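Local coordinates for protein short chain dehydrogenase (A0QTM2 homolog) (Mycobacterium thermoresistibile, PDB 3SC4) that probably catalyses NAD(P)-dependent oxidation or reduction of a substrate not yet identified, as a member of the short-chain dehydrogenase family, at residues K41-H46 with P69-I74; K48-I53 with V205-G210; V98-A103 with L148-P153; T193-T198 with T242-D247. All blocks are in the same frame, centred on the assembly; numbering follows the deposited sequence.

Interaction 1: K41-H46 with P69-I74; sequences KSAEPH and PIVGDI
Two chain segments that leave neighbouring parallel strands brush past each other here, and the contact is held without a single hydrogen bond between them. Its closer-packed end is carried by Val71. Ala43 CB rests against CG2 of Val71 at 3.8 Å, while the other branch, Val71 CG1, lies 3.6 Å from the carbonyl O of Lys41. The valine torsion sets this division: CG1 is anti to its backbone N (chi1 164°) and CG2 anti to the carbonyl carbon, so each methyl serves a different residue. From helix 53-63, Tyr54 packs on Ala43 and Ile53 on Val71. In the middle the backbones come close: Lys41 N stands 3.5 Å from Gly72 O at an angle too poor for a bond, and Lys41 CA offers the same oxygen only a C-H contact.

The other end is loose and faces solvent. Lys41 and Asp73 extend side by side in the same direction, each with CG anti to its backbone N. The aliphatic part of the lysine does the touching, Lys41 CD lying 3.5 Å from Asp73 OD2. The chain bends at chi2, chi3 and chi4, leaving Lys41 NZ 4.1 Å from Asp73 OD2, beyond salt-bridge range, so any attraction is probably modest. Asp73 is steadied instead by Arg75 N, which donates to OD1. Within its own loop, Ser42 OG accepts from Glu44 N and closes an ST turn. Such loops, at the C-terminal ends of strands 35-40 and 66-71, form the part of the Rossmann fold that in short-chain dehydrogenases generally surrounds the adenosine half of the cofactor.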
loop_
_atom_site.group_PDB
_atom_site.type_symbol
_atom_site.label_atom_id
_atom_site.label_comp_id
_atom_site.label_asym_id
_atom_site.label_seq_id
_atom_site.Cartn_x
_atom_site.Cartn_y
_atom_site.Cartn_z
ATOM N N LYS B 41 13.809 13.860 11.473
ATOM C CA LYS B 41 14.223 14.686 10.361
ATOM C C LYS B 41 15.015 15.901 10.811
ATOM O O LYS B 41 16.015 16.252 10.183
ATOM C CB LYS B 41 13.011 15.142 9.536
ATOM C CG LYS B 41 13.353 16.233 8.458
ATOM C CD LYS B 41 12.499 16.110 7.175
ATOM C CE LYS B 41 12.239 17.481 6.467
ATOM N NZ LYS B 41 13.413 18.089 5.779
ATOM N N SER B 42 14.571 16.524 11.900
ATOM C CA SER B 42 15.176 17.756 12.414
ATOM C C SER B 42 15.310 17.683 13.940
ATOM O O SER B 42 14.589 16.944 14.612
ATOM C CB SER B 42 14.333 18.985 11.993
ATOM O OG SER B 42 14.853 20.218 12.507
ATOM N N ALA B 43 16.249 18.458 14.457
ATOM C CA ALA B 43 16.539 18.557 15.869
ATOM C C ALA B 43 16.023 19.886 16.444
ATOM O O ALA B 43 16.104 20.113 17.658
ATOM C CB ALA B 43 18.050 18.474 16.069
ATOM N N GLU B 44 15.531 20.775 15.579
ATOM C CA GLU B 44 15.018 22.080 16.022
ATOM C C GLU B 44 13.656 21.895 16.707
ATOM O O GLU B 44 12.791 21.217 16.192
ATOM C CB GLU B 44 14.877 23.059 14.840
ATOM N N PRO B 45 13.462 22.519 17.874
ATOM C CA PRO B 45 12.141 22.446 18.504
ATOM C C PRO B 45 11.036 23.054 17.626
ATOM O O PRO B 45 11.262 24.044 16.926
ATOM C CB PRO B 45 12.324 23.272 19.776
ATOM C CG PRO B 45 13.398 24.264 19.423
ATOM C CD PRO B 45 14.339 23.502 18.536
ATOM N N HIS B 46 9.864 22.442 17.644
ATOM C CA HIS B 46 8.707 22.992 16.959
ATOM C C HIS B 46 7.980 23.905 17.931
ATOM O O HIS B 46 7.938 23.625 19.096
ATOM C CB HIS B 46 7.757 21.876 16.502
ATOM C CG HIS B 46 6.745 22.334 15.500
ATOM N ND1 HIS B 46 5.523 22.866 15.864
ATOM C CD2 HIS B 46 6.799 22.395 14.144
ATOM C CE1 HIS B 46 4.863 23.221 14.773
ATOM N NE2 HIS B 46 5.617 22.953 13.718
ATOM N N PRO B 69 20.340 9.910 19.970
ATOM C CA PRO B 69 19.517 10.680 19.055
ATOM C C PRO B 69 20.273 10.889 17.771
ATOM O O PRO B 69 21.435 11.226 17.813
ATOM C CB PRO B 69 19.344 12.011 19.781
ATOM C CG PRO B 69 20.618 12.154 20.607
ATOM C CD PRO B 69 20.972 10.748 21.006
ATOM N N ILE B 70 19.614 10.675 16.642
ATOM C CA ILE B 70 20.232 10.795 15.321
ATOM C C ILE B 70 19.330 11.691 14.464
ATOM O O ILE B 70 18.116 11.472 14.378
ATOM C CB ILE B 70 20.342 9.409 14.653
ATOM C CG1 ILE B 70 21.114 8.464 15.576
ATOM C CG2 ILE B 70 20.992 9.507 13.276
ATOM C CD1 ILE B 70 21.081 7.024 15.189
ATOM N N VAL B 71 19.925 12.708 13.855
ATOM C CA VAL B 71 19.238 13.485 12.842
ATOM C C VAL B 71 19.263 12.747 11.505
ATOM O O VAL B 71 20.335 12.423 10.988
ATOM C CB VAL B 71 19.877 14.847 12.656
ATOM C CG1 VAL B 71 19.393 15.494 11.333
ATOM C CG2 VAL B 71 19.567 15.715 13.871
ATOM N N GLY B 72 18.075 12.472 10.958
ATOM C CA GLY B 72 17.976 11.876 9.632
ATOM C C GLY B 72 16.574 11.832 9.069
ATOM O O GLY B 72 15.653 11.456 9.733
ATOM N N ASP B 73 16.444 12.203 7.811
ATOM C CA ASP B 73 15.176 12.158 7.088
ATOM C C ASP B 73 14.888 10.718 6.633
ATOM O O ASP B 73 15.571 10.173 5.753
ATOM C CB ASP B 73 15.236 13.127 5.887
ATOM C CG ASP B 73 13.875 13.346 5.234
ATOM O OD1 ASP B 73 12.940 12.579 5.546
ATOM O OD2 ASP B 73 13.744 14.273 4.405
ATOM N N ILE B 74 13.869 10.115 7.223
ATOM C CA ILE B 74 13.440 8.751 6.861
ATOM C C ILE B 74 13.088 8.599 5.370
ATOM O O ILE B 74 12.985 7.488 4.874
ATOM C CB ILE B 74 12.192 8.368 7.667
ATOM C CG1 ILE B 74 11.786 6.915 7.468
ATOM C CG2 ILE B 74 11.001 9.280 7.268
ATOM C CD1 ILE B 74 10.647 6.491 8.436
#

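Interaction 2: K48-I53 with V205-G210; sequences KLPGTI and VQNLLG
Asn207 carries this surface contact, and its side chain can be followed outward from helix 203-209 to the loop at 48-53. Asn207 CB leaves the helix toward the loop and already lies 3.2 Å from the carbonyl O of Lys48. Asn207 CG, anti to the asparagine's own carbonyl carbon (chi1 -80°), stands 3.5 Å from Lys48 O. At the tip, Asn207 ND2 donates to Lys48 O over 2.9 Å, with an N-H...O angle of 154°. The acceptor lies close to the amide plane of Asn207, but the donor sits above the carbonyl plane of Lys48 and is not on a lone pair. Asn207 ND2 also meets the ring of Pro50, nearest at CD, 3.6 Å away, where the two side chains cross obliquely.

The next residue, Leu208, supplies the apolar half. Leu208 CD2 meets the aliphatic shaft of Lys48 at CD, 4.0 Å off, the two chains crossing at about a right angle, while Leu208 CD1 faces Leu49 CD2 at 4.2 Å. The single hydrogen bond is thus flanked by looser aliphatic contacts. Pro50 also packs on Ala203 and Ala204, and Leu49 on Ala204. Upstream, His46 ND1 accepts from Lys48 N, and at the far end Thr52 occupies the N-cap position of helix 53-63; Gly210, with positive phi, ends helix 203-209. The contact therefore ties the loop following the second strand to the short helix beyond strand 190-195, the latter in the region that in relatives often forms a flexible lid over the cofactor and substrate cleft.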
loop_
_atom_site.group_PDB
_atom_site.type_symbol
_atom_site.label_atom_id
_atom_site.label_comp_id
_atom_site.label_asym_id
_atom_site.label_seq_id
_atom_site.Cartn_x
_atom_site.Cartn_y
_atom_site.Cartn_z
ATOM N N LYS B 48 4.878 24.324 18.580
ATOM C CA LYS B 48 3.623 23.804 19.110
ATOM C C LYS B 48 3.672 22.327 19.550
ATOM O O LYS B 48 3.006 21.941 20.496
ATOM C CB LYS B 48 2.517 24.031 18.078
ATOM C CG LYS B 48 2.124 25.495 17.951
ATOM C CD LYS B 48 0.984 25.711 16.961
ATOM C CE LYS B 48 0.250 27.045 17.221
ATOM N NZ LYS B 48 -0.340 27.063 18.629
ATOM N N LEU B 49 4.456 21.512 18.866
ATOM C CA LEU B 49 4.702 20.129 19.274
ATOM C C LEU B 49 5.877 20.010 20.275
ATOM O O LEU B 49 6.991 20.458 19.986
ATOM C CB LEU B 49 5.029 19.301 18.030
ATOM C CG LEU B 49 4.050 19.478 16.868
ATOM C CD1 LEU B 49 4.479 18.588 15.745
ATOM C CD2 LEU B 49 2.585 19.182 17.295
ATOM N N PRO B 50 5.651 19.386 21.439
ATOM C CA PRO B 50 6.722 19.329 22.436
ATOM C C PRO B 50 7.821 18.392 22.003
ATOM O O PRO B 50 7.561 17.500 21.214
ATOM C CB PRO B 50 6.033 18.711 23.646
ATOM C CG PRO B 50 5.019 17.829 23.059
ATOM C CD PRO B 50 4.507 18.550 21.840
ATOM N N GLY B 51 9.024 18.591 22.525
ATOM C CA GLY B 51 10.098 17.634 22.394
ATOM C C GLY B 51 10.959 17.784 21.161
ATOM O O GLY B 51 10.550 18.376 20.177
ATOM N N THR B 52 12.186 17.279 21.271
ATOM C CA THR B 52 13.087 17.026 20.144
ATOM C C THR B 52 13.755 15.684 20.441
ATOM O O THR B 52 13.606 15.157 21.550
ATOM C CB THR B 52 14.185 18.090 20.056
ATOM O OG1 THR B 52 15.105 17.934 21.150
ATOM C CG2 THR B 52 13.576 19.488 20.074
ATOM N N ILE B 53 14.501 15.135 19.489
ATOM C CA ILE B 53 15.295 13.925 19.774
ATOM C C ILE B 53 16.218 14.100 20.992
ATOM O O ILE B 53 16.391 13.163 21.758
ATOM C CB ILE B 53 16.117 13.431 18.568
ATOM C CG1 ILE B 53 16.968 14.562 17.962
ATOM C CG2 ILE B 53 15.223 12.844 17.515
ATOM C CD1 ILE B 53 17.811 14.118 16.752
ATOM N N VAL B 205 -1.590 17.114 21.745
ATOM C CA VAL B 205 -3.014 17.442 21.610
ATOM C C VAL B 205 -3.359 18.608 22.522
ATOM O O VAL B 205 -4.045 19.532 22.113
ATOM C CB VAL B 205 -3.987 16.196 21.901
ATOM C CG1 VAL B 205 -5.408 16.635 21.979
ATOM C CG2 VAL B 205 -3.878 15.139 20.827
ATOM N N GLN B 206 -2.895 18.568 23.756
ATOM C CA GLN B 206 -3.152 19.658 24.689
ATOM C C GLN B 206 -2.616 20.987 24.143
ATOM O O GLN B 206 -3.293 22.005 24.133
ATOM C CB GLN B 206 -2.493 19.380 26.048
ATOM C CG GLN B 206 -2.902 18.080 26.779
ATOM C CD GLN B 206 -4.387 18.026 27.131
ATOM O OE1 GLN B 206 -5.140 17.215 26.575
ATOM N NE2 GLN B 206 -4.816 18.897 28.050
ATOM N N ASN B 207 -1.380 20.952 23.694
ATOM C CA ASN B 207 -0.737 22.125 23.154
ATOM C C ASN B 207 -1.571 22.767 22.041
ATOM O O ASN B 207 -1.807 23.975 22.062
ATOM C CB ASN B 207 0.658 21.751 22.630
ATOM C CG ASN B 207 1.713 21.646 23.739
ATOM O OD1 ASN B 207 1.398 21.714 24.925
ATOM N ND2 ASN B 207 2.979 21.477 23.341
ATOM N N LEU B 208 -2.022 21.954 21.082
ATOM C CA LEU B 208 -2.798 22.448 19.952
ATOM C C LEU B 208 -4.213 22.873 20.323
ATOM O O LEU B 208 -4.737 23.813 19.736
ATOM C CB LEU B 208 -2.835 21.400 18.841
ATOM C CG LEU B 208 -1.491 21.210 18.132
ATOM C CD1 LEU B 208 -1.559 19.945 17.321
ATOM C CD2 LEU B 208 -1.135 22.358 17.232
ATOM N N LEU B 209 -4.838 22.184 21.281
ATOM C CA LEU B 209 -6.119 22.643 21.852
ATOM C C LEU B 209 -5.948 23.939 22.649
ATOM O O LEU B 209 -6.862 24.746 22.725
ATOM C CB LEU B 209 -6.731 21.573 22.766
ATOM C CG LEU B 209 -7.890 20.744 22.219
ATOM C CD1 LEU B 209 -8.405 19.803 23.316
ATOM C CD2 LEU B 209 -9.018 21.652 21.703
ATOM N N GLY B 210 -4.769 24.114 23.244
ATOM C CA GLY B 210 -4.432 25.313 23.999
ATOM C C GLY B 210 -4.891 25.304 25.448
ATOM O O GLY B 210 -4.999 26.372 26.076
#

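Interaction 3: V98-A103 with L148-P153; sequences VNNASA and LTLSPP
Two flat carboxamides, those of Asn99 and Asn100, frame this junction of parallel strands. The amide of Asn99 works through its edge: Thr149 OG1 lies nearly in its plane and accepts from ND2 at 3.1 Å in an almost straight bond (165°). The stronger partner of that ND2 is Ser132 OG of helix 114-135, so the amide nitrogen is gripped from two sides. The amide of Asn100 is met at its oxygen end by a methyl, Leu150 CD2, which stands 3.3 Å from OD1; a glycerol lies near this side chain.

Between them, Asn99 N donates to Leu148 O over 2.8 Å, in the carbonyl plane, and Asn99 O receives Leu150 N at 3.0 Å, nearly along the C=O axis. On the sheet face bearing Val98 and Leu148, Val98 CG1 reaches Leu150 CD1 at 4.2 Å. Leu150 centres an inverse gamma turn, and its carbonyl accepts from Lys170 NZ.

Asn99, in the Asn-Asn-Ala-Ser stretch corresponding to the family's NNAG motif with Ser102 at the glycine position, is fixed through backbone and side chain. This is consistent with a well-fixed, largely buried junction beside the probable active-site cleft, two hydroxyls taking up the amide nitrogen of Asn99.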
loop_
_atom_site.group_PDB
_atom_site.type_symbol
_atom_site.label_atom_id
_atom_site.label_comp_id
_atom_site.label_asym_id
_atom_site.label_seq_id
_atom_site.Cartn_x
_atom_site.Cartn_y
_atom_site.Cartn_z
ATOM N N VAL B 98 11.355 -0.510 15.726
ATOM C CA VAL B 98 9.987 -0.025 15.817
ATOM C C VAL B 98 9.756 1.023 14.750
ATOM O O VAL B 98 10.412 2.035 14.737
ATOM C CB VAL B 98 9.674 0.592 17.177
ATOM C CG1 VAL B 98 8.307 1.247 17.140
ATOM C CG2 VAL B 98 9.746 -0.465 18.265
ATOM N N ASN B 99 8.814 0.757 13.856
ATOM C CA ASN B 99 8.406 1.713 12.836
ATOM C C ASN B 99 7.227 2.518 13.341
ATOM O O ASN B 99 6.076 2.069 13.279
ATOM C CB ASN B 99 8.037 0.998 11.529
ATOM C CG ASN B 99 9.212 0.278 10.919
ATOM O OD1 ASN B 99 10.196 0.899 10.553
ATOM N ND2 ASN B 99 9.116 -1.034 10.815
ATOM N N ASN B 100 7.540 3.704 13.864
ATOM C CA ASN B 100 6.534 4.608 14.439
ATOM C C ASN B 100 6.359 5.928 13.669
ATOM O O ASN B 100 5.337 6.534 13.778
ATOM C CB ASN B 100 6.865 4.866 15.920
ATOM C CG ASN B 100 6.123 6.094 16.507
ATOM O OD1 ASN B 100 4.887 6.098 16.612
ATOM N ND2 ASN B 100 6.890 7.141 16.869
ATOM N N ALA B 101 7.328 6.360 12.884
ATOM C CA ALA B 101 7.196 7.613 12.129
ATOM C C ALA B 101 5.896 7.600 11.343
ATOM O O ALA B 101 5.538 6.590 10.740
ATOM C CB ALA B 101 8.354 7.803 11.200
ATOM N N SER B 102 5.182 8.719 11.361
ATOM C CA SER B 102 3.875 8.753 10.758
ATOM C C SER B 102 3.542 10.082 10.147
ATOM O O SER B 102 4.253 11.052 10.297
ATOM C CB SER B 102 2.815 8.355 11.783
ATOM O OG SER B 102 2.664 9.362 12.755
ATOM N N ALA B 103 2.469 10.083 9.390
ATOM C CA ALA B 103 1.993 11.274 8.742
ATOM C C ALA B 103 0.500 11.065 8.504
ATOM O O ALA B 103 0.068 9.970 8.156
ATOM C CB ALA B 103 2.726 11.501 7.444
ATOM N N LEU B 148 8.433 -4.195 14.929
ATOM C CA LEU B 148 7.079 -3.847 15.356
ATOM C C LEU B 148 6.685 -2.557 14.679
ATOM O O LEU B 148 7.414 -1.550 14.767
ATOM C CB LEU B 148 7.028 -3.659 16.868
ATOM C CG LEU B 148 5.636 -3.504 17.470
ATOM C CD1 LEU B 148 4.844 -4.780 17.359
ATOM C CD2 LEU B 148 5.768 -3.106 18.938
ATOM N N THR B 149 5.526 -2.582 14.025
ATOM C CA THR B 149 5.116 -1.516 13.132
ATOM C C THR B 149 3.785 -1.019 13.618
ATOM O O THR B 149 2.903 -1.789 13.934
ATOM C CB THR B 149 5.076 -2.034 11.667
ATOM O OG1 THR B 149 6.397 -2.412 11.279
ATOM C CG2 THR B 149 4.605 -0.976 10.716
ATOM N N LEU B 150 3.673 0.288 13.723
ATOM C CA LEU B 150 2.554 0.923 14.399
ATOM C C LEU B 150 1.506 1.272 13.354
ATOM O O LEU B 150 1.483 2.400 12.805
ATOM C CB LEU B 150 3.042 2.121 15.213
ATOM C CG LEU B 150 3.528 1.766 16.640
ATOM C CD1 LEU B 150 4.228 0.402 16.785
ATOM C CD2 LEU B 150 4.360 2.859 17.269
ATOM N N SER B 151 0.656 0.275 13.064
ATOM C CA SER B 151 -0.286 0.351 11.946
ATOM C C SER B 151 -1.407 -0.633 12.196
ATOM O O SER B 151 -1.281 -1.483 13.063
ATOM C CB SER B 151 0.440 0.046 10.647
ATOM O OG SER B 151 0.891 -1.290 10.669
ATOM N N PRO B 152 -2.516 -0.520 11.444
ATOM C CA PRO B 152 -3.734 -1.213 11.818
ATOM C C PRO B 152 -3.915 -2.517 11.086
ATOM O O PRO B 152 -3.253 -2.738 10.071
ATOM C CB PRO B 152 -4.808 -0.250 11.333
ATOM C CG PRO B 152 -4.239 0.314 10.061
ATOM C CD PRO B 152 -2.727 0.307 10.236
ATOM N N PRO B 153 -4.821 -3.366 11.568
ATOM C CA PRO B 153 -5.260 -4.529 10.785
ATOM C C PRO B 153 -5.893 -4.082 9.493
ATOM O O PRO B 153 -6.478 -2.983 9.446
ATOM C CB PRO B 153 -6.363 -5.175 11.643
ATOM C CG PRO B 153 -6.263 -4.553 12.963
ATOM C CD PRO B 153 -5.633 -3.185 12.774
#

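Interaction 4: T193-T198 with T242-D247; sequences TLWPRT and TLLCED
Leu194 and Cys245 meet at the apolar heart of this contact, the leucine CG lying 3.9 Å from SG. From the same leucine, CG anti to the backbone N (chi1 -176°), CD1 reaches Leu243 CB, and Pro196 CB leans on the sulfur from beyond. Tyr224 of helix 222-232 covers Pro196 and Cys245. On the other sheet face, with Thr193, Trp195 and Thr242, Leu244 sends CD2 to the edge of the indole.

Around this centre the parallel backbones pair: Leu243 N donates to Thr193 O, Trp195 N to Leu243 O, and Cys245 N to Trp195 O, this last at 2.8 Å. A water bridges Thr193 OG1 and Leu243 O, donating to the carbonyl.

The polar edge belongs to Arg197. Its chain extends from CG to NE, and the guanidinium grips Asp247 side-on, Arg197 NE to Asp247 OD1 at 2.7 Å and Arg197 NH2 to Asp247 OD2 at 2.9 Å. Both oxygens use syn lone pairs and the planes are only 6° apart, an arrangement that should favour the ionised forms. Leu244 CD1 lies over one guanidinium face, 3.3 Å from Arg197 NH2, while NH1 donates to Ser276 O. Glu246, bent at chi2, turns OE1 back to accept from Arg197 N at 3.1 Å; its OE2 forms a salt bridge with Arg219 and accepts a hydrogen bond from a second water, which also donates to Thr198 OG1 and accepts from Thr198 N. This is the closing edge of a doubly wound parallel Rossmann sheet: the last strand, 242-244, adds to strand 190-195 and passes straight into helix 245-252.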
loop_
_atom_site.group_PDB
_atom_site.type_symbol
_atom_site.label_atom_id
_atom_site.label_comp_id
_atom_site.label_asym_id
_atom_site.label_seq_id
_atom_site.Cartn_x
_atom_site.Cartn_y
_atom_site.Cartn_z
ATOM N N THR B 193 2.284 -6.011 13.729
ATOM C CA THR B 193 1.775 -4.642 13.812
ATOM C C THR B 193 1.005 -4.476 15.111
ATOM O O THR B 193 0.497 -5.452 15.672
ATOM C CB THR B 193 0.855 -4.298 12.632
ATOM O OG1 THR B 193 -0.318 -5.104 12.718
ATOM C CG2 THR B 193 1.544 -4.548 11.287
ATOM N N LEU B 194 0.883 -3.229 15.559
ATOM C CA LEU B 194 0.227 -2.931 16.835
ATOM C C LEU B 194 -0.487 -1.615 16.734
ATOM O O LEU B 194 0.129 -0.612 16.319
ATOM C CB LEU B 194 1.271 -2.882 17.959
ATOM C CG LEU B 194 0.801 -2.685 19.397
ATOM C CD1 LEU B 194 -0.090 -3.852 19.801
ATOM C CD2 LEU B 194 1.999 -2.488 20.402
ATOM N N TRP B 195 -1.754 -1.608 17.158
ATOM C CA TRP B 195 -2.677 -0.487 16.955
ATOM C C TRP B 195 -3.622 -0.350 18.170
ATOM O O TRP B 195 -4.077 -1.353 18.713
ATOM C CB TRP B 195 -3.489 -0.776 15.692
ATOM C CG TRP B 195 -4.273 0.387 15.111
ATOM C CD1 TRP B 195 -5.619 0.479 15.007
ATOM C CD2 TRP B 195 -3.744 1.545 14.470
ATOM N NE1 TRP B 195 -5.965 1.633 14.383
ATOM C CE2 TRP B 195 -4.832 2.317 14.052
ATOM C CE3 TRP B 195 -2.450 2.024 14.249
ATOM C CZ2 TRP B 195 -4.678 3.553 13.410
ATOM C CZ3 TRP B 195 -2.285 3.248 13.610
ATOM C CH2 TRP B 195 -3.402 4.002 13.199
ATOM N N PRO B 196 -3.931 0.878 18.602
ATOM C CA PRO B 196 -4.747 1.045 19.786
ATOM C C PRO B 196 -6.232 1.128 19.441
ATOM O O PRO B 196 -6.592 1.568 18.364
ATOM C CB PRO B 196 -4.256 2.382 20.326
ATOM C CG PRO B 196 -3.952 3.164 19.112
ATOM C CD PRO B 196 -3.525 2.179 18.054
ATOM N N ARG B 197 -7.097 0.737 20.357
ATOM C CA ARG B 197 -8.522 0.701 20.057
ATOM C C ARG B 197 -9.179 2.059 20.152
ATOM O O ARG B 197 -10.247 2.262 19.575
ATOM C CB ARG B 197 -9.271 -0.242 21.013
ATOM C CG ARG B 197 -9.138 -1.676 20.679
ATOM C CD ARG B 197 -10.070 -2.513 21.520
ATOM N NE ARG B 197 -10.084 -3.893 21.058
ATOM C CZ ARG B 197 -11.001 -4.433 20.256
ATOM N NH1 ARG B 197 -12.023 -3.732 19.782
ATOM N NH2 ARG B 197 -10.895 -5.703 19.916
ATOM N N THR B 198 -8.593 2.962 20.928
ATOM C CA THR B 198 -9.153 4.288 21.100
ATOM C C THR B 198 -8.170 5.298 20.557
ATOM O O THR B 198 -7.032 4.950 20.253
ATOM C CB THR B 198 -9.344 4.607 22.571
ATOM O OG1 THR B 198 -8.059 4.876 23.157
ATOM C CG2 THR B 198 -10.037 3.448 23.292
ATOM N N THR B 242 -1.543 -8.946 13.326
ATOM C CA THR B 242 -1.988 -7.548 13.299
ATOM C C THR B 242 -2.750 -7.331 14.617
ATOM O O THR B 242 -3.931 -7.660 14.721
ATOM C CB THR B 242 -2.853 -7.199 12.033
ATOM O OG1 THR B 242 -4.053 -7.992 11.982
ATOM C CG2 THR B 242 -2.088 -7.406 10.759
ATOM N N LEU B 243 -2.041 -6.790 15.617
ATOM C CA LEU B 243 -2.506 -6.724 17.028
ATOM C C LEU B 243 -3.141 -5.391 17.462
ATOM O O LEU B 243 -2.778 -4.310 16.972
ATOM C CB LEU B 243 -1.310 -6.985 17.945
ATOM C CG LEU B 243 -0.637 -8.337 17.716
ATOM C CD1 LEU B 243 0.764 -8.362 18.287
ATOM C CD2 LEU B 243 -1.509 -9.436 18.343
ATOM N N LEU B 244 -4.069 -5.487 18.413
ATOM C CA LEU B 244 -4.658 -4.326 19.076
ATOM C C LEU B 244 -4.125 -4.189 20.518
ATOM O O LEU B 244 -4.047 -5.172 21.222
ATOM C CB LEU B 244 -6.175 -4.495 19.120
ATOM C CG LEU B 244 -6.899 -4.441 17.776
ATOM C CD1 LEU B 244 -8.399 -4.738 17.936
ATOM C CD2 LEU B 244 -6.675 -3.094 17.139
ATOM N N CYS B 245 -3.798 -2.979 20.977
ATOM C CA CYS B 245 -3.146 -2.827 22.277
ATOM C C CYS B 245 -3.935 -3.482 23.430
ATOM O O CYS B 245 -3.438 -4.363 24.139
ATOM C CB CYS B 245 -2.910 -1.351 22.588
ATOM S SG CYS B 245 -1.717 -0.560 21.472
ATOM N N GLU B 246 -5.175 -3.055 23.596
ATOM C CA GLU B 246 -5.978 -3.519 24.698
ATOM C C GLU B 246 -6.094 -5.055 24.706
ATOM O O GLU B 246 -5.927 -5.692 25.748
ATOM C CB GLU B 246 -7.351 -2.865 24.652
ATOM C CG GLU B 246 -7.340 -1.391 25.029
ATOM C CD GLU B 246 -7.070 -0.462 23.857
ATOM O OE1 GLU B 246 -6.385 -0.872 22.885
ATOM O OE2 GLU B 246 -7.523 0.704 23.938
ATOM N N ASP B 247 -6.319 -5.648 23.543
ATOM C CA ASP B 247 -6.396 -7.107 23.442
ATOM C C ASP B 247 -5.094 -7.777 23.910
ATOM O O ASP B 247 -5.115 -8.755 24.643
ATOM C CB ASP B 247 -6.747 -7.541 22.012
ATOM C CG ASP B 247 -8.010 -6.891 21.505
ATOM O OD1 ASP B 247 -8.191 -5.680 21.734
ATOM O OD2 ASP B 247 -8.835 -7.571 20.867
HETATM O O HOH W 1 -2.314 -3.822 14.117
HETATM O O HOH W 2 -6.462 2.847 22.779
#

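Overall arrangement
Three of the four contacts reach one seven-stranded parallel sheet; interaction 2 joins a loop to a helix beyond it. Interactions 3 and 4 are buried and are neighbours in it: strands 146-149 and 190-195 pair, Thr149 O accepting a probable hydrogen bond from Leu194 N, joining the two in one backbone network. Interactions 1 and 2 lie at the surface and share the loop between strand 35-40 and helix 53-63, where Thr52 packs on Ala43 and Pro45. Interaction 1 meets interaction 3 by Ile74 on Ala101, but stands opposite interaction 4 across the chain's centre. Inside, strand pairing, carboxamide hydrogen bonds and a guanidinium-carboxylate salt bridge dominate; outside, aliphatic contacts, one asparagine bond and an unclosed charge pair suffice.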